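PDB 1CBK: 2-amino-4-hydroxy-6-hydroxymethyldihydropteridine pyrophosphokinase from Haemophilus influenzae, which catalyses, as in other members of the HPPK family, the transfer of pyrophosphate from ATP to 6-hydroxymethyl-7,8-dihydropterin, a step in folate biosynthesis. Local coordinates for residues 100-105 / 135-139. Numbering follows the deposited sequence.
Sequences LYGNEI and LVLPN
Pro138 packs against Leu100, Asn103 and Ile105, its ring lying where the chain leaves strand 95-101 through a type II' turn, Tyr101 to Glu104. Leu100, buried, uses both branches of its fork: CD2 comes within 3.7 Å of Pro138 CD, while CD1 meets Leu135 CD2 tip to tip at 3.8 Å and touches Leu137 CD2, the Leu100 and Leu137 side chains crossing at about a right angle. On another part of the ring, Ile105 CG1, anti to its own carbonyl carbon (chi1 -65°), touches Pro138 CB at 3.8 Å, the side chains crossing at a slant. Proline's compact ring, with no N-H to satisfy, suits a partly exposed place between Leu100 and Ile105. Asn103 makes the polar border: its OD1 lies 3.8 Å from Pro138 CA, and no direct hydrogen bond joins the segments. A water donates to Asn103 OD1 (2.9 Å); its second bond, to Val136 O, is doubtfully short. Gly102 supplies the positive phi (63°) of the turn, which the 3.0 Å hydrogen bond from Glu104 N to Tyr101 O closes. The contact joins the end of an outermost sheet strand, paired with strand 2-10, to the loop between helices 122-131 and 143-146, with Leu135 and Leu137 also packing on helix 143-146.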
loop_
_atom_site.group_PDB
_atom_site.type_symbol
_atom_site.label_atom_id
_atom_site.label_comp_id
_atom_site.label_asym_id
_atom_site.label_seq_id
_atom_site.Cartn_x
_atom_site.Cartn_y
_atom_site.Cartn_z
ATOM N N LEU A 100 -13.406 -3.366 5.260
ATOM C CA LEU A 100 -14.661 -2.744 4.831
ATOM C C LEU A 100 -15.670 -2.749 5.961
ATOM O O LEU A 100 -15.727 -3.696 6.751
ATOM C CB LEU A 100 -15.248 -3.539 3.655
ATOM C CG LEU A 100 -14.347 -3.645 2.415
ATOM C CD1 LEU A 100 -14.859 -4.747 1.492
ATOM C CD2 LEU A 100 -14.238 -2.281 1.692
ATOM N N TYR A 101 -16.462 -1.684 6.022
ATOM C CA TYR A 101 -17.498 -1.524 7.030
ATOM C C TYR A 101 -18.711 -1.085 6.226
ATOM O O TYR A 101 -18.921 0.111 5.989
ATOM C CB TYR A 101 -17.112 -0.447 8.054
ATOM C CG TYR A 101 -18.110 -0.315 9.195
ATOM C CD1 TYR A 101 -17.984 -1.090 10.347
ATOM C CD2 TYR A 101 -19.196 0.565 9.102
ATOM C CE1 TYR A 101 -18.921 -1.000 11.391
ATOM C CE2 TYR A 101 -20.133 0.660 10.131
ATOM C CZ TYR A 101 -19.992 -0.122 11.267
ATOM O OH TYR A 101 -20.936 -0.050 12.257
ATOM N N GLY A 102 -19.488 -2.071 5.789
ATOM C CA GLY A 102 -20.649 -1.802 4.963
ATOM C C GLY A 102 -20.073 -1.178 3.706
ATOM O O GLY A 102 -19.017 -1.583 3.208
ATOM N N ASN A 103 -20.718 -0.119 3.263
ATOM C CA ASN A 103 -20.294 0.609 2.093
ATOM C C ASN A 103 -19.781 1.940 2.537
ATOM O O ASN A 103 -19.681 2.860 1.738
ATOM C CB ASN A 103 -21.488 0.855 1.194
ATOM C CG ASN A 103 -21.439 0.026 -0.033
ATOM O OD1 ASN A 103 -20.513 0.162 -0.856
ATOM N ND2 ASN A 103 -22.420 -0.868 -0.179
ATOM N N GLU A 104 -19.473 2.065 3.820
ATOM C CA GLU A 104 -19.009 3.336 4.331
ATOM C C GLU A 104 -17.567 3.658 4.050
ATOM O O GLU A 104 -16.722 2.777 3.884
ATOM C CB GLU A 104 -19.295 3.436 5.820
ATOM C CG GLU A 104 -20.782 3.263 6.107
ATOM C CD GLU A 104 -21.137 3.331 7.573
ATOM O OE1 GLU A 104 -20.441 4.033 8.349
ATOM O OE2 GLU A 104 -22.141 2.671 7.942
ATOM N N ILE A 105 -17.308 4.954 3.978
ATOM C CA ILE A 105 -15.982 5.482 3.758
ATOM C C ILE A 105 -15.698 6.272 5.025
ATOM O O ILE A 105 -16.371 7.253 5.305
ATOM C CB ILE A 105 -15.923 6.368 2.487
ATOM C CG1 ILE A 105 -16.210 5.497 1.267
ATOM C CG2 ILE A 105 -14.552 7.017 2.336
ATOM C CD1 ILE A 105 -16.030 6.207 -0.037
ATOM N N LEU A 135 -18.539 -8.906 -5.042
ATOM C CA LEU A 135 -18.480 -7.708 -4.233
ATOM C C LEU A 135 -18.125 -6.466 -5.036
ATOM O O LEU A 135 -17.271 -6.516 -5.915
ATOM C CB LEU A 135 -17.430 -7.915 -3.135
ATOM C CG LEU A 135 -17.189 -6.798 -2.118
ATOM C CD1 LEU A 135 -18.428 -6.564 -1.278
ATOM C CD2 LEU A 135 -15.991 -7.140 -1.245
ATOM N N VAL A 136 -18.792 -5.358 -4.727
ATOM C CA VAL A 136 -18.490 -4.072 -5.334
ATOM C C VAL A 136 -18.033 -3.213 -4.148
ATOM O O VAL A 136 -18.742 -3.131 -3.128
ATOM C CB VAL A 136 -19.710 -3.421 -6.036
ATOM C CG1 VAL A 136 -19.352 -1.976 -6.475
ATOM C CG2 VAL A 136 -20.146 -4.283 -7.245
ATOM N N LEU A 137 -16.823 -2.658 -4.247
ATOM C CA LEU A 137 -16.222 -1.825 -3.194
ATOM C C LEU A 137 -16.831 -0.419 -3.116
ATOM O O LEU A 137 -17.524 0.008 -4.055
ATOM C CB LEU A 137 -14.708 -1.704 -3.434
ATOM C CG LEU A 137 -13.922 -3.028 -3.452
ATOM C CD1 LEU A 137 -12.480 -2.720 -3.208
ATOM C CD2 LEU A 137 -14.396 -3.945 -2.354
ATOM N N PRO A 138 -16.585 0.324 -1.995
ATOM C CA PRO A 138 -17.119 1.688 -1.818
ATOM C C PRO A 138 -16.693 2.691 -2.903
ATOM O O PRO A 138 -17.412 3.652 -3.178
ATOM C CB PRO A 138 -16.588 2.095 -0.439
ATOM C CG PRO A 138 -16.530 0.776 0.290
ATOM C CD PRO A 138 -15.933 -0.136 -0.750
ATOM N N ASN A 139 -15.533 2.473 -3.527
ATOM C CA ASN A 139 -15.067 3.376 -4.574
ATOM C C ASN A 139 -15.594 2.943 -5.956
ATOM O O ASN A 139 -15.063 3.380 -6.974
ATOM C CB ASN A 139 -13.533 3.447 -4.607
ATOM C CG ASN A 139 -12.890 2.158 -5.113
ATOM O OD1 ASN A 139 -13.552 1.127 -5.245
ATOM N ND2 ASN A 139 -11.590 2.213 -5.389
HETATM O O HOH W 1 -18.899 -2.192 -0.796
#